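Local coordinates for putative immunoglobulin-blocking virulence protein (PDB 7ADK) that probably binds host immunoglobulin and blocks its action, as a putative virulence protein of Mycoplasma mycoides subsp. capri, at residues E634-T642 with N661-E669; F242-L253 with N281-L291. All coordinates share one frame; numbering follows the deposited sequence.

Overall arrangement
Interaction 2 comes first along the chain and is complete before interaction 1 begins. Their centres lie 48 Å apart, with about 29 Å between nearest atoms, so they belong to separate regions of an elongated molecule. Interaction 2 joins the crossed helices 247-253 and 280-288 in a region of short helices linked by loops, near helices 209-218, 227-235 and 270-273. Interaction 1 sits in the C-terminal part, where the five-stranded parallel sheet runs in chain order from 516-517 to 676-679; there the approach to strand 640-643 meets the loop before strand 676-679. The two share no helix, strand or sheet, and each joins parts of its own region.

Interaction 1: E634-T642 with N661-E669; sequences EPRKITELT and NLQHLSTGE
The backbones of I638 and Q663 run close enough for I638 N to give a nearly straight hydrogen bond to Q663 O (3.1 Å, 165° at the hydrogen), just where N661-H664 folds into a type I turn. The turn also offers L662 O to K637, whose chain bends at chi2 and again at chi4 and brings NZ within 3.0 Å of that oxygen, tilted from the carbonyl plane. I638 O collects up to three weak hydrogen bonds, from S666 N (3.1 Å), L665 N and, possibly, H664 ND1. I638 CG1, set between backbone N and carbonyl carbon (chi1 71°), lies over one face of the H664 ring, 4.1 Å from its centroid, in a CH-pi contact. T639 O sits at the ring edge in plane, and L641 CB approaches obliquely near NE2. ND1 and NE2 lie near carbonyl oxygens, I638 O and K676 O; both contacts are weak, and a neutral ring could donate to only one. The methyl CG2 of T639 rests on S666 CA (3.7 Å), while OG1 turns to T607. A connecting loop thus packs against the lead-in to strand 640-643, in a parallel sheet whose sequential strand order is consistent with a leucine-rich-repeat-like solenoid.

Interaction 2: F242-L253 with N281-L291; sequences FQNTLERYKKML and NQEYIWLIANL
N281 opens the contact by setting its amide against F242. OD1 comes in at the edge of the phenyl ring, in its plane and 3.7 Å from F242 CE1, with amide and ring planes 85° apart. Helix 227-235 adds V234 against F242 and L231 against N281. One turn on, Y284 swings CG between its backbone N and carbonyl carbon (chi1 85°), which carries the ring across to the first segment. L246 CD1 lies over one face, offset toward the rim, while L253 CD2 meets Y284 CD2 obliquely at 3.4 Å. The phenol end is flanked by the aliphatic part of K250, whose CE is 3.5 Å from Y284 OH; the ammonium group goes on to a salt bridge with D254. I285 follows and returns to F242, its CG1 3.9 Å from F242 CE2. At L287 the side chain slides past L253 in the opposite direction, and L253 CD1 is 3.4 Å from L287 CB. I288 comes next, with the methyl CG2 over the face of the Y249 ring, 3.9 Å from its centroid, in a CH-pi contact; the same methyl also touches L253 CD1. The Y249 hydroxyl is hydrogen-bonded to L205 O and to N208 ND2. Beyond the helix, L291 closes the apolar patch with CD1 4.4 Å from L253 CD1 and its other methyl near the Y249 ring. The seam is therefore largely apolar, with L253 wedged among Y284, L287, I288 and L291. The axes of helices 247-253 and 281-288 pass 10.6 Å apart at 96°, a near-perpendicular crossing of short helices that forms part of the buried core of a region of short helices joined by loops.

Interaction 1: E634-T642 with N661-E669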
loop_
_atom_site.group_PDB
_atom_site.type_symbol
_atom_site.label_atom_id
_atom_site.label_comp_id
_atom_site.label_asym_id
_atom_site.label_seq_id
_atom_site.Cartn_x
_atom_site.Cartn_y
_atom_site.Cartn_z
ATOM N N GLU A 634 -39.007 -7.908 -0.948
ATOM C CA GLU A 634 -38.170 -7.070 -1.821
ATOM C C GLU A 634 -37.352 -7.925 -2.814
ATOM O O GLU A 634 -36.805 -8.951 -2.398
ATOM C CB GLU A 634 -37.236 -6.201 -0.948
ATOM C CG GLU A 634 -36.108 -5.499 -1.715
ATOM C CD GLU A 634 -35.199 -4.605 -0.873
ATOM O OE1 GLU A 634 -35.701 -3.776 -0.091
ATOM O OE2 GLU A 634 -33.968 -4.679 -1.032
ATOM N N PRO A 635 -37.187 -7.501 -4.086
ATOM C CA PRO A 635 -36.178 -8.032 -5.009
ATOM C C PRO A 635 -34.771 -7.471 -4.728
ATOM O O PRO A 635 -34.588 -6.271 -4.547
ATOM C CB PRO A 635 -36.669 -7.613 -6.396
ATOM C CG PRO A 635 -37.381 -6.291 -6.140
ATOM C CD PRO A 635 -37.988 -6.481 -4.754
ATOM N N ARG A 636 -33.738 -8.312 -4.735
ATOM C CA ARG A 636 -32.348 -7.890 -4.484
ATOM C C ARG A 636 -31.813 -6.953 -5.571
ATOM O O ARG A 636 -32.166 -7.103 -6.734
ATOM C CB ARG A 636 -31.427 -9.112 -4.326
ATOM C CG ARG A 636 -31.886 -10.187 -3.336
ATOM C CD ARG A 636 -32.399 -9.596 -2.033
ATOM N NE ARG A 636 -32.706 -10.603 -1.014
ATOM C CZ ARG A 636 -33.033 -10.336 0.232
ATOM N NH1 ARG A 636 -33.256 -11.292 1.060
ATOM N NH2 ARG A 636 -33.172 -9.134 0.691
ATOM N N LYS A 637 -30.908 -6.036 -5.226
ATOM C CA LYS A 637 -30.167 -5.192 -6.178
ATOM C C LYS A 637 -28.677 -5.251 -5.870
ATOM O O LYS A 637 -28.284 -5.135 -4.715
ATOM C CB LYS A 637 -30.668 -3.735 -6.117
ATOM C CG LYS A 637 -32.133 -3.481 -6.496
ATOM C CD LYS A 637 -32.407 -3.803 -7.964
ATOM C CE LYS A 637 -33.848 -3.520 -8.395
ATOM N NZ LYS A 637 -34.097 -2.103 -8.716
ATOM N N ILE A 638 -27.839 -5.466 -6.877
ATOM C CA ILE A 638 -26.390 -5.572 -6.674
ATOM C C ILE A 638 -25.745 -4.198 -6.807
ATOM O O ILE A 638 -26.242 -3.345 -7.537
ATOM C CB ILE A 638 -25.751 -6.673 -7.549
ATOM C CG1 ILE A 638 -25.709 -6.313 -9.038
ATOM C CG2 ILE A 638 -26.456 -8.013 -7.288
ATOM C CD1 ILE A 638 -24.973 -7.332 -9.907
ATOM N N THR A 639 -24.663 -3.969 -6.066
ATOM C CA THR A 639 -23.889 -2.724 -6.088
ATOM C C THR A 639 -22.665 -2.821 -6.981
ATOM O O THR A 639 -22.126 -1.809 -7.409
ATOM C CB THR A 639 -23.474 -2.270 -4.678
ATOM O OG1 THR A 639 -22.574 -3.156 -4.071
ATOM C CG2 THR A 639 -24.632 -2.070 -3.711
ATOM N N GLU A 640 -22.220 -4.029 -7.299
ATOM C CA GLU A 640 -20.958 -4.284 -7.973
ATOM C C GLU A 640 -21.008 -5.577 -8.785
ATOM O O GLU A 640 -21.577 -6.573 -8.340
ATOM C CB GLU A 640 -19.854 -4.312 -6.921
ATOM C CG GLU A 640 -18.454 -4.335 -7.510
ATOM C CD GLU A 640 -17.435 -3.891 -6.462
ATOM O OE1 GLU A 640 -16.658 -2.946 -6.716
ATOM O OE2 GLU A 640 -17.413 -4.468 -5.358
ATOM N N LEU A 641 -20.385 -5.563 -9.964
ATOM C CA LEU A 641 -20.336 -6.670 -10.906
ATOM C C LEU A 641 -18.943 -6.785 -11.513
ATOM O O LEU A 641 -18.555 -5.950 -12.310
ATOM C CB LEU A 641 -21.397 -6.422 -11.990
ATOM C CG LEU A 641 -21.428 -7.469 -13.112
ATOM C CD1 LEU A 641 -21.890 -8.826 -12.602
ATOM C CD2 LEU A 641 -22.341 -7.010 -14.235
ATOM N N THR A 642 -18.209 -7.838 -11.192
ATOM C CA THR A 642 -16.931 -8.140 -11.843
ATOM C C THR A 642 -17.129 -9.221 -12.900
ATOM O O THR A 642 -17.773 -10.232 -12.656
ATOM C CB THR A 642 -15.832 -8.518 -10.845
ATOM O OG1 THR A 642 -15.748 -7.583 -9.799
ATOM C CG2 THR A 642 -14.473 -8.554 -11.527
ATOM N N ASN A 661 -31.645 -5.598 -16.602
ATOM C CA ASN A 661 -31.317 -4.170 -16.635
ATOM C C ASN A 661 -31.274 -3.453 -15.270
ATOM O O ASN A 661 -30.219 -3.005 -14.822
ATOM C CB ASN A 661 -32.282 -3.483 -17.634
ATOM C CG ASN A 661 -33.778 -3.710 -17.419
ATOM O OD1 ASN A 661 -34.232 -4.416 -16.530
ATOM N ND2 ASN A 661 -34.610 -3.101 -18.210
ATOM N N LEU A 662 -32.426 -3.329 -14.610
ATOM C CA LEU A 662 -32.632 -2.550 -13.380
ATOM C C LEU A 662 -32.093 -3.247 -12.121
ATOM O O LEU A 662 -32.221 -2.729 -11.012
ATOM C CB LEU A 662 -34.138 -2.259 -13.206
ATOM C CG LEU A 662 -34.854 -1.532 -14.359
ATOM C CD1 LEU A 662 -36.349 -1.559 -14.136
ATOM C CD2 LEU A 662 -34.406 -0.096 -14.493
ATOM N N GLN A 663 -31.550 -4.450 -12.284
ATOM C CA GLN A 663 -31.075 -5.362 -11.242
ATOM C C GLN A 663 -29.676 -5.003 -10.730
ATOM O O GLN A 663 -29.316 -5.339 -9.607
ATOM C CB GLN A 663 -31.151 -6.768 -11.844
ATOM C CG GLN A 663 -32.628 -7.187 -11.885
ATOM C CD GLN A 663 -32.973 -8.260 -12.903
ATOM O OE1 GLN A 663 -33.836 -8.071 -13.744
ATOM N NE2 GLN A 663 -32.283 -9.368 -12.935
ATOM N N HIS A 664 -28.914 -4.245 -11.510
ATOM C CA HIS A 664 -27.665 -3.622 -11.108
ATOM C C HIS A 664 -27.907 -2.119 -10.888
ATOM O O HIS A 664 -27.829 -1.328 -11.824
ATOM C CB HIS A 664 -26.624 -3.937 -12.179
ATOM C CG HIS A 664 -25.231 -3.568 -11.800
ATOM N ND1 HIS A 664 -24.865 -3.018 -10.586
ATOM C CD2 HIS A 664 -24.119 -3.847 -12.526
ATOM C CE1 HIS A 664 -23.531 -3.015 -10.587
ATOM N NE2 HIS A 664 -23.058 -3.467 -11.746
ATOM N N LEU A 665 -28.334 -1.736 -9.681
ATOM C CA LEU A 665 -28.772 -0.374 -9.329
ATOM C C LEU A 665 -28.417 0.020 -7.885
ATOM O O LEU A 665 -29.129 0.781 -7.242
ATOM C CB LEU A 665 -30.263 -0.177 -9.655
ATOM C CG LEU A 665 -30.685 1.303 -9.797
ATOM C CD1 LEU A 665 -30.495 1.783 -11.220
ATOM C CD2 LEU A 665 -32.149 1.501 -9.424
ATOM N N SER A 666 -27.296 -0.470 -7.364
ATOM C CA SER A 666 -26.838 -0.168 -6.000
ATOM C C SER A 666 -27.849 -0.664 -4.949
ATOM O O SER A 666 -28.621 -1.573 -5.241
ATOM C CB SER A 666 -26.452 1.316 -5.896
ATOM O OG SER A 666 -25.692 1.539 -4.744
ATOM N N THR A 667 -27.897 -0.119 -3.726
ATOM C CA THR A 667 -29.052 -0.383 -2.833
ATOM C C THR A 667 -30.333 0.318 -3.330
ATOM O O THR A 667 -31.420 -0.250 -3.219
ATOM C CB THR A 667 -28.745 -0.051 -1.358
ATOM O OG1 THR A 667 -29.760 -0.559 -0.524
ATOM C CG2 THR A 667 -28.648 1.437 -1.028
ATOM N N GLY A 668 -30.248 1.526 -3.919
ATOM C CA GLY A 668 -31.432 2.337 -4.245
ATOM C C GLY A 668 -31.216 3.507 -5.205
ATOM O O GLY A 668 -30.087 3.862 -5.536
ATOM N N GLU A 669 -32.321 4.092 -5.678
ATOM C CA GLU A 669 -32.381 4.940 -6.882
ATOM C C GLU A 669 -31.816 6.363 -6.736
ATOM O O GLU A 669 -31.290 6.929 -7.693
ATOM C CB GLU A 669 -33.833 4.989 -7.386
ATOM C CG GLU A 669 -34.788 5.822 -6.512
ATOM C CD GLU A 669 -36.249 5.832 -6.995
ATOM O OE1 GLU A 669 -36.534 5.469 -8.158
ATOM O OE2 GLU A 669 -37.137 6.245 -6.216
#

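Interaction 2: F242-L253 with N281-L291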
loop_
_atom_site.group_PDB
_atom_site.type_symbol
_atom_site.label_atom_id
_atom_site.label_comp_id
_atom_site.label_asym_id
_atom_site.label_seq_id
_atom_site.Cartn_x
_atom_site.Cartn_y
_atom_site.Cartn_z
ATOM N N PHE A 242 -14.278 13.311 30.806
ATOM C CA PHE A 242 -14.910 14.621 30.727
ATOM C C PHE A 242 -15.003 15.007 29.234
ATOM O O PHE A 242 -14.340 14.399 28.399
ATOM C CB PHE A 242 -14.111 15.595 31.581
ATOM C CG PHE A 242 -14.767 16.942 31.773
ATOM C CD1 PHE A 242 -14.391 18.027 30.963
ATOM C CD2 PHE A 242 -15.724 17.127 32.782
ATOM C CE1 PHE A 242 -14.951 19.290 31.185
ATOM C CE2 PHE A 242 -16.284 18.394 32.998
ATOM C CZ PHE A 242 -15.883 19.478 32.210
ATOM N N GLN A 243 -15.860 15.947 28.838
ATOM C CA GLN A 243 -16.192 16.139 27.409
ATOM C C GLN A 243 -16.742 14.861 26.723
ATOM O O GLN A 243 -16.647 14.675 25.510
ATOM C CB GLN A 243 -15.003 16.786 26.667
ATOM C CG GLN A 243 -15.429 17.637 25.465
ATOM C CD GLN A 243 -16.036 18.963 25.897
ATOM O OE1 GLN A 243 -15.388 19.806 26.496
ATOM N NE2 GLN A 243 -17.285 19.219 25.619
ATOM N N ASN A 244 -17.316 13.963 27.527
ATOM C CA ASN A 244 -18.084 12.792 27.110
ATOM C C ASN A 244 -19.230 12.567 28.110
ATOM O O ASN A 244 -20.391 12.465 27.729
ATOM C CB ASN A 244 -17.118 11.602 26.994
ATOM C CG ASN A 244 -17.713 10.326 26.429
ATOM O OD1 ASN A 244 -18.912 10.117 26.389
ATOM N ND2 ASN A 244 -16.888 9.430 25.970
ATOM N N THR A 245 -18.920 12.616 29.409
ATOM C CA THR A 245 -19.905 12.770 30.496
ATOM C C THR A 245 -20.463 14.189 30.615
ATOM O O THR A 245 -21.633 14.342 30.920
ATOM C CB THR A 245 -19.323 12.387 31.858
ATOM O OG1 THR A 245 -18.128 13.086 32.081
ATOM C CG2 THR A 245 -19.044 10.905 31.986
ATOM N N LEU A 246 -19.687 15.245 30.339
ATOM C CA LEU A 246 -20.138 16.649 30.392
ATOM C C LEU A 246 -21.405 16.881 29.562
ATOM O O LEU A 246 -22.342 17.505 30.054
ATOM C CB LEU A 246 -18.991 17.580 29.946
ATOM C CG LEU A 246 -19.340 19.073 29.763
ATOM C CD1 LEU A 246 -19.857 19.741 31.027
ATOM C CD2 LEU A 246 -18.132 19.847 29.293
ATOM N N GLU A 247 -21.467 16.320 28.361
ATOM C CA GLU A 247 -22.586 16.443 27.433
ATOM C C GLU A 247 -23.925 16.011 28.048
ATOM O O GLU A 247 -24.964 16.584 27.719
ATOM C CB GLU A 247 -22.303 15.610 26.175
ATOM C CG GLU A 247 -21.400 16.265 25.117
ATOM C CD GLU A 247 -19.956 16.603 25.523
ATOM O OE1 GLU A 247 -19.443 16.069 26.524
ATOM O OE2 GLU A 247 -19.325 17.419 24.821
ATOM N N ARG A 248 -23.921 15.050 28.976
ATOM C CA ARG A 248 -25.129 14.500 29.600
ATOM C C ARG A 248 -25.859 15.487 30.507
ATOM O O ARG A 248 -27.044 15.329 30.771
ATOM C CB ARG A 248 -24.759 13.261 30.408
ATOM C CG ARG A 248 -24.054 12.174 29.593
ATOM C CD ARG A 248 -23.706 10.986 30.478
ATOM N NE ARG A 248 -24.917 10.347 30.994
ATOM C CZ ARG A 248 -24.982 9.325 31.808
ATOM N NH1 ARG A 248 -23.944 8.785 32.342
ATOM N NH2 ARG A 248 -26.134 8.820 32.065
ATOM N N TYR A 249 -25.156 16.511 30.972
ATOM C CA TYR A 249 -25.697 17.636 31.734
ATOM C C TYR A 249 -25.809 18.917 30.899
ATOM O O TYR A 249 -26.668 19.741 31.180
ATOM C CB TYR A 249 -24.820 17.879 32.967
ATOM C CG TYR A 249 -24.383 16.637 33.714
ATOM C CD1 TYR A 249 -25.189 16.076 34.720
ATOM C CD2 TYR A 249 -23.166 16.026 33.369
ATOM C CE1 TYR A 249 -24.790 14.884 35.353
ATOM C CE2 TYR A 249 -22.761 14.844 34.006
ATOM C CZ TYR A 249 -23.583 14.259 34.983
ATOM O OH TYR A 249 -23.198 13.102 35.565
ATOM N N LYS A 250 -24.961 19.102 29.876
ATOM C CA LYS A 250 -24.664 20.390 29.209
ATOM C C LYS A 250 -25.888 21.157 28.704
ATOM O O LYS A 250 -25.980 22.360 28.904
ATOM C CB LYS A 250 -23.665 20.158 28.068
ATOM C CG LYS A 250 -23.030 21.432 27.559
ATOM C CD LYS A 250 -22.293 21.343 26.275
ATOM C CE LYS A 250 -21.611 22.631 25.826
ATOM N NZ LYS A 250 -22.548 23.632 25.289
ATOM N N LYS A 251 -26.871 20.455 28.139
ATOM C CA LYS A 251 -28.156 21.018 27.675
ATOM C C LYS A 251 -28.986 21.683 28.784
ATOM O O LYS A 251 -29.707 22.629 28.507
ATOM C CB LYS A 251 -28.975 19.914 26.983
ATOM C CG LYS A 251 -28.308 19.389 25.704
ATOM C CD LYS A 251 -29.193 18.368 24.983
ATOM C CE LYS A 251 -28.447 17.788 23.783
ATOM N NZ LYS A 251 -29.274 16.843 22.992
ATOM N N MET A 252 -28.858 21.220 30.026
ATOM C CA MET A 252 -29.338 21.891 31.242
ATOM C C MET A 252 -28.316 22.906 31.785
ATOM O O MET A 252 -28.681 23.992 32.212
ATOM C CB MET A 252 -29.706 20.805 32.269
ATOM C CG MET A 252 -29.925 21.282 33.709
ATOM S SD MET A 252 -31.085 22.639 33.954
ATOM C CE MET A 252 -32.589 21.924 33.293
ATOM N N LEU A 253 -27.031 22.551 31.753
ATOM C CA LEU A 253 -25.916 23.253 32.396
ATOM C C LEU A 253 -25.670 24.649 31.815
ATOM O O LEU A 253 -25.322 25.562 32.551
ATOM C CB LEU A 253 -24.669 22.363 32.231
ATOM C CG LEU A 253 -23.760 22.229 33.446
ATOM C CD1 LEU A 253 -24.506 21.579 34.600
ATOM C CD2 LEU A 253 -22.568 21.341 33.083
ATOM N N ASN A 281 -15.150 25.887 32.107
ATOM C CA ASN A 281 -15.153 24.547 32.723
ATOM C C ASN A 281 -15.125 24.592 34.260
ATOM O O ASN A 281 -15.903 23.879 34.879
ATOM C CB ASN A 281 -14.004 23.680 32.167
ATOM C CG ASN A 281 -14.255 23.118 30.771
ATOM O OD1 ASN A 281 -15.372 22.874 30.354
ATOM N ND2 ASN A 281 -13.222 22.884 30.001
ATOM N N GLN A 282 -14.295 25.438 34.881
ATOM C CA GLN A 282 -14.267 25.629 36.343
ATOM C C GLN A 282 -15.626 26.076 36.902
ATOM O O GLN A 282 -16.039 25.585 37.944
ATOM C CB GLN A 282 -13.192 26.658 36.736
ATOM C CG GLN A 282 -11.782 26.130 36.476
ATOM C CD GLN A 282 -10.685 27.012 37.071
ATOM O OE1 GLN A 282 -10.500 27.085 38.273
ATOM N NE2 GLN A 282 -9.888 27.694 36.283
ATOM N N GLU A 283 -16.339 26.953 36.196
ATOM C CA GLU A 283 -17.759 27.215 36.440
ATOM C C GLU A 283 -18.623 25.957 36.321
ATOM O O GLU A 283 -19.223 25.536 37.305
ATOM C CB GLU A 283 -18.230 28.389 35.557
ATOM C CG GLU A 283 -19.737 28.612 35.332
ATOM C CD GLU A 283 -20.645 28.832 36.547
ATOM O OE1 GLU A 283 -20.266 28.562 37.703
ATOM O OE2 GLU A 283 -21.791 29.275 36.313
ATOM N N TYR A 284 -18.744 25.320 35.158
ATOM C CA TYR A 284 -19.902 24.441 34.978
ATOM C C TYR A 284 -19.662 23.029 35.562
ATOM O O TYR A 284 -20.615 22.329 35.886
ATOM C CB TYR A 284 -20.540 24.739 33.604
ATOM C CG TYR A 284 -20.096 24.138 32.283
ATOM C CD1 TYR A 284 -18.861 24.494 31.732
ATOM C CD2 TYR A 284 -21.123 23.871 31.360
ATOM C CE1 TYR A 284 -18.572 24.376 30.362
ATOM C CE2 TYR A 284 -20.883 23.795 29.980
ATOM C CZ TYR A 284 -19.593 24.014 29.472
ATOM O OH TYR A 284 -19.354 23.933 28.143
ATOM N N ILE A 285 -18.415 22.713 35.961
ATOM C CA ILE A 285 -18.064 21.702 36.985
ATOM C C ILE A 285 -18.778 21.958 38.327
ATOM O O ILE A 285 -19.268 21.033 38.978
ATOM C CB ILE A 285 -16.521 21.648 37.190
ATOM C CG1 ILE A 285 -15.856 20.921 36.001
ATOM C CG2 ILE A 285 -16.094 20.959 38.497
ATOM C CD1 ILE A 285 -14.327 20.949 35.973
ATOM N N TRP A 286 -18.860 23.211 38.771
ATOM C CA TRP A 286 -19.530 23.584 40.011
ATOM C C TRP A 286 -21.057 23.482 39.894
ATOM O O TRP A 286 -21.735 23.417 40.918
ATOM C CB TRP A 286 -19.028 24.964 40.473
ATOM C CG TRP A 286 -19.464 25.441 41.821
ATOM C CD1 TRP A 286 -18.885 25.145 43.002
ATOM C CD2 TRP A 286 -20.571 26.327 42.147
ATOM N NE1 TRP A 286 -19.625 25.685 44.029
ATOM C CE2 TRP A 286 -20.704 26.386 43.560
ATOM C CE3 TRP A 286 -21.459 27.116 41.392
ATOM C CZ2 TRP A 286 -21.737 27.089 44.186
ATOM C CZ3 TRP A 286 -22.446 27.895 42.017
ATOM C CH2 TRP A 286 -22.618 27.849 43.406
ATOM N N LEU A 287 -21.651 23.411 38.700
ATOM C CA LEU A 287 -23.075 23.076 38.551
ATOM C C LEU A 287 -23.304 21.582 38.794
ATOM O O LEU A 287 -23.997 21.235 39.735
ATOM C CB LEU A 287 -23.661 23.537 37.201
ATOM C CG LEU A 287 -24.091 24.999 37.031
ATOM C CD1 LEU A 287 -25.009 25.458 38.145
ATOM C CD2 LEU A 287 -22.942 25.969 36.942
ATOM N N ILE A 288 -22.683 20.695 38.025
ATOM C CA ILE A 288 -22.841 19.240 38.169
ATOM C C ILE A 288 -22.511 18.751 39.585
ATOM O O ILE A 288 -23.270 17.963 40.139
ATOM C CB ILE A 288 -22.034 18.472 37.093
ATOM C CG1 ILE A 288 -20.516 18.724 37.154
ATOM C CG2 ILE A 288 -22.567 18.830 35.713
ATOM C CD1 ILE A 288 -19.686 18.090 36.044
ATOM N N ALA A 289 -21.462 19.270 40.231
ATOM C CA ALA A 289 -21.115 18.916 41.607
ATOM C C ALA A 289 -22.070 19.482 42.689
ATOM O O ALA A 289 -21.850 19.238 43.873
ATOM C CB ALA A 289 -19.669 19.318 41.853
ATOM N N ASN A 290 -23.120 20.231 42.317
ATOM C CA ASN A 290 -24.125 20.825 43.205
ATOM C C ASN A 290 -25.585 20.712 42.711
ATOM O O ASN A 290 -26.457 21.358 43.281
ATOM C CB ASN A 290 -23.763 22.290 43.431
ATOM C CG ASN A 290 -22.505 22.519 44.235
ATOM O OD1 ASN A 290 -22.493 22.504 45.447
ATOM N ND2 ASN A 290 -21.427 22.824 43.597
ATOM N N LEU A 291 -25.874 19.917 41.675
ATOM C CA LEU A 291 -27.227 19.545 41.241
ATOM C C LEU A 291 -27.913 18.669 42.313
ATOM O O LEU A 291 -27.285 17.769 42.864
ATOM C CB LEU A 291 -27.124 18.770 39.902
ATOM C CG LEU A 291 -27.658 19.487 38.652
ATOM C CD1 LEU A 291 -26.850 20.710 38.263
ATOM C CD2 LEU A 291 -27.655 18.561 37.449
#